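Local coordinates for protein peptide synthase (Silicibacter pomeroyi DSS-3, PDB 2QTP) that is of unknown function but adopts a variant of the Bacillus chorismate mutase fold and may have a role in amino-acid metabolism, at residues A9-E14 and V152-A157. Numbering follows the deposited sequence.
Sequences AVFIEE and VRLNDA
The strand 5-15 of the mixed beta-sheet carries, on one face, the loop that follows strand 148-152. A9 and F11 point toward this loop. V10 and I12, between and beyond them, face the other way and pack on helix 49-70. F11 makes most of the contact. Its CG lies anti to the carbonyl carbon and beside the backbone N (chi1 -49°). This lets the ring extend across to the loop, where its tip, CZ with CE2 beside it, makes the contact. F11 CZ lies 3.5 Å from R153 O, which sits at the ring edge, near the ring plane. This would suit the slightly positive rim of the ring. V152 comes over one face of the ring, with CB 4.4 Å from F11 CZ. L154 meets the tip obliquely, its CD2 4.2 Å from F11 CZ.

The chain has a variant of the Bacillus chorismate mutase fold. Here helix 49-70 and the loop lie on opposite faces of strand 5-15. The two-stranded antiparallel sheet 131-135/148-152 leads into the loop, and V152 pairs with L131. L154 turns its CG beside its own N (chi1 -71°), bringing CD2 within touch of both A9 and F11; the three groups close a small triangle. A9 CB touches L154 CD2 at 3.8 Å. L154 also packs on V35 and M164, and V152 and F11 both touch V31, so the loop spans neighbouring strands of the sheet. From L154 to A157 the chain makes a type I beta turn, closed by A157 N to L154 O at 3.3 Å. The turn presents D156 for salt bridges to K7 and R6, early in strand 5-15. CB of R153 is directed away from the strand, and NH1 donates to the carbonyl O of G128.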
ATOM      1  N   ALA A   9      -3.336  -3.933  -8.190  1.00 65.68           N
ATOM      2  CA  ALA A   9      -3.109  -5.335  -7.859  1.00 66.32           C
ATOM      3  C   ALA A   9      -3.619  -5.587  -6.448  1.00 66.05           C
ATOM      4  O   ALA A   9      -3.482  -4.710  -5.573  1.00 63.95           O
ATOM      5  CB  ALA A   9      -1.635  -5.661  -7.971  1.00 63.48           C
ATOM      6  N   VAL A  10      -4.219  -6.756  -6.234  1.00 63.21           N
ATOM      7  CA  VAL A  10      -4.725  -7.148  -4.907  1.00 65.61           C
ATOM      8  C   VAL A  10      -4.134  -8.521  -4.549  1.00 66.54           C
ATOM      9  O   VAL A  10      -4.127  -9.439  -5.385  1.00 67.87           O
ATOM     10  CB  VAL A  10      -6.273  -7.127  -4.856  1.00 64.80           C
ATOM     11  CG1 VAL A  10      -6.791  -7.524  -3.479  1.00 65.88           C
ATOM     12  CG2 VAL A  10      -6.801  -5.729  -5.249  1.00 61.03           C
ATOM     13  N   PHE A  11      -3.595  -8.636  -3.340  1.00 68.24           N
ATOM     14  CA  PHE A  11      -2.945  -9.878  -2.828  1.00 70.49           C
ATOM     15  C   PHE A  11      -3.664 -10.275  -1.549  1.00 69.08           C
ATOM     16  O   PHE A  11      -3.843  -9.429  -0.666  1.00 66.00           O
ATOM     17  CB  PHE A  11      -1.466  -9.657  -2.445  1.00 73.14           C
ATOM     18  CG  PHE A  11      -0.622  -8.944  -3.499  1.00 83.05           C
ATOM     19  CD1 PHE A  11      -0.874  -7.630  -3.877  1.00 86.84           C
ATOM     20  CD2 PHE A  11       0.487  -9.580  -4.061  1.00 98.64           C
ATOM     21  CE1 PHE A  11      -0.071  -6.999  -4.835  1.00 91.32           C
ATOM     22  CE2 PHE A  11       1.314  -8.942  -5.015  1.00 94.94           C
ATOM     23  CZ  PHE A  11       1.024  -7.660  -5.401  1.00 92.51           C
ATOM     24  N   ILE A  12      -4.119 -11.525  -1.462  1.00 66.53           N
ATOM     25  CA  ILE A  12      -4.706 -12.034  -0.242  1.00 66.48           C
ATOM     26  C   ILE A  12      -3.934 -13.284   0.191  1.00 65.88           C
ATOM     27  O   ILE A  12      -3.580 -14.136  -0.639  1.00 61.91           O
ATOM     28  CB  ILE A  12      -6.161 -12.500  -0.422  1.00 69.54           C
ATOM     29  CG1 ILE A  12      -6.998 -11.455  -1.133  1.00 77.97           C
ATOM     30  CG2 ILE A  12      -6.791 -12.802   0.939  1.00 75.00           C
ATOM     31  CD1 ILE A  12      -8.462 -11.844  -1.193  1.00 89.09           C
ATOM     32  N   GLU A  13      -3.757 -13.443   1.489  1.00 63.85           N
ATOM     33  CA  GLU A  13      -3.048 -14.580   2.011  1.00 64.58           C
ATOM     34  C   GLU A  13      -3.805 -15.163   3.198  1.00 62.61           C
ATOM     35  O   GLU A  13      -4.126 -14.435   4.131  1.00 61.17           O
ATOM     36  CB  GLU A  13      -1.640 -14.091   2.336  1.00 65.60           C
ATOM     37  CG  GLU A  13      -0.729 -14.978   3.126  1.00 80.23           C
ATOM     38  CD  GLU A  13       0.406 -14.150   3.739  1.00 94.25           C
ATOM     39  OE1 GLU A  13       1.089 -13.418   2.955  1.00 89.54           O
ATOM     40  OE2 GLU A  13       0.556 -14.206   5.000  1.00 94.80           O
ATOM     41  N   GLU A  14      -4.116 -16.466   3.132  1.00 60.54           N
ATOM     42  CA  GLU A  14      -4.789 -17.166   4.201  1.00 64.22           C
ATOM     43  C   GLU A  14      -3.841 -18.138   4.842  1.00 61.44           C
ATOM     44  O   GLU A  14      -3.282 -18.985   4.159  1.00 60.16           O
ATOM     45  CB  GLU A  14      -5.964 -18.020   3.720  1.00 65.53           C
ATOM     46  CG  GLU A  14      -6.899 -17.407   2.730  1.00 77.11           C
ATOM     47  CD  GLU A  14      -8.035 -18.371   2.363  1.00 76.76           C
ATOM     48  OE1 GLU A  14      -8.169 -19.481   2.982  1.00 88.35           O
ATOM     49  OE2 GLU A  14      -8.799 -17.973   1.457  1.00 95.73           O
ATOM     50  N   VAL A 152       4.815  -6.776  -0.636  1.00 66.86           N
ATOM     51  CA  VAL A 152       4.235  -6.697  -1.962  1.00 67.37           C
ATOM     52  C   VAL A 152       5.311  -6.329  -2.958  1.00 68.01           C
ATOM     53  O   VAL A 152       6.299  -5.671  -2.620  1.00 66.43           O
ATOM     54  CB  VAL A 152       3.079  -5.639  -2.068  1.00 73.69           C
ATOM     55  CG1 VAL A 152       2.024  -5.891  -1.046  1.00 78.68           C
ATOM     56  CG2 VAL A 152       3.578  -4.226  -1.897  1.00 71.62           C
ATOM     57  N   ARG A 153       5.140  -6.805  -4.186  1.00 68.16           N
ATOM     58  CA  ARG A 153       5.967  -6.347  -5.293  1.00 65.70           C
ATOM     59  C   ARG A 153       5.243  -6.486  -6.583  1.00 66.32           C
ATOM     60  O   ARG A 153       4.286  -7.210  -6.656  1.00 70.24           O
ATOM     61  CB  ARG A 153       7.314  -7.032  -5.358  1.00 64.64           C
ATOM     62  CG  ARG A 153       7.308  -8.458  -5.691  1.00 69.00           C
ATOM     63  CD  ARG A 153       8.688  -8.832  -6.301  1.00 72.85           C
ATOM     64  NE  ARG A 153       8.364  -9.732  -7.356  1.00 77.33           N
ATOM     65  CZ  ARG A 153       8.894  -9.758  -8.556  1.00 75.74           C
ATOM     66  NH1 ARG A 153       9.886  -8.976  -8.939  1.00 76.41           N
ATOM     67  NH2 ARG A 153       8.415 -10.652  -9.377  1.00 81.39           N
ATOM     68  N   LEU A 154       5.661  -5.736  -7.584  1.00 68.33           N
ATOM     69  CA  LEU A 154       5.163  -5.919  -8.940  1.00 68.80           C
ATOM     70  C   LEU A 154       6.421  -5.922  -9.815  1.00 68.96           C
ATOM     71  O   LEU A 154       7.284  -5.031  -9.660  1.00 67.81           O
ATOM     72  CB  LEU A 154       4.225  -4.781  -9.321  1.00 68.09           C
ATOM     73  CG  LEU A 154       2.859  -4.750  -8.645  1.00 69.69           C
ATOM     74  CD1 LEU A 154       2.148  -3.404  -8.941  1.00 65.93           C
ATOM     75  CD2 LEU A 154       2.016  -5.949  -9.067  1.00 73.99           C
ATOM     76  N   ASN A 155       6.507  -6.893 -10.731  1.00 65.93           N
ATOM     77  CA  ASN A 155       7.681  -7.087 -11.557  1.00 67.61           C
ATOM     78  C   ASN A 155       8.088  -5.835 -12.321  1.00 67.32           C
ATOM     79  O   ASN A 155       9.268  -5.600 -12.526  1.00 65.09           O
ATOM     80  CB  ASN A 155       7.514  -8.294 -12.528  1.00 69.31           C
ATOM     81  CG  ASN A 155       6.594  -7.980 -13.712  1.00 77.60           C
ATOM     82  OD1 ASN A 155       5.439  -7.573 -13.524  1.00 81.44           O
ATOM     83  ND2 ASN A 155       7.119  -8.126 -14.941  1.00 72.08           N
ATOM     84  N   ASP A 156       7.124  -4.992 -12.683  1.00 67.08           N
ATOM     85  CA  ASP A 156       7.418  -3.879 -13.570  1.00 66.35           C
ATOM     86  C   ASP A 156       7.156  -2.510 -12.950  1.00 66.18           C
ATOM     87  O   ASP A 156       7.022  -1.533 -13.657  1.00 63.41           O
ATOM     88  CB  ASP A 156       6.566  -4.048 -14.823  1.00 67.41           C
ATOM     89  CG  ASP A 156       5.053  -3.927 -14.530  1.00 71.09           C
ATOM     90  OD1 ASP A 156       4.586  -4.083 -13.371  1.00 75.15           O
ATOM     91  OD2 ASP A 156       4.319  -3.702 -15.490  1.00 73.20           O
ATOM     92  N   ALA A 157       7.101  -2.430 -11.628  1.00 63.72           N
ATOM     93  CA  ALA A 157       6.751  -1.198 -10.998  1.00 62.01           C
ATOM     94  C   ALA A 157       7.465  -1.097  -9.662  1.00 62.95           C
ATOM     95  O   ALA A 157       7.842  -2.124  -9.078  1.00 64.29           O
ATOM     96  CB  ALA A 157       5.217  -1.106 -10.826  1.00 59.98           C
TER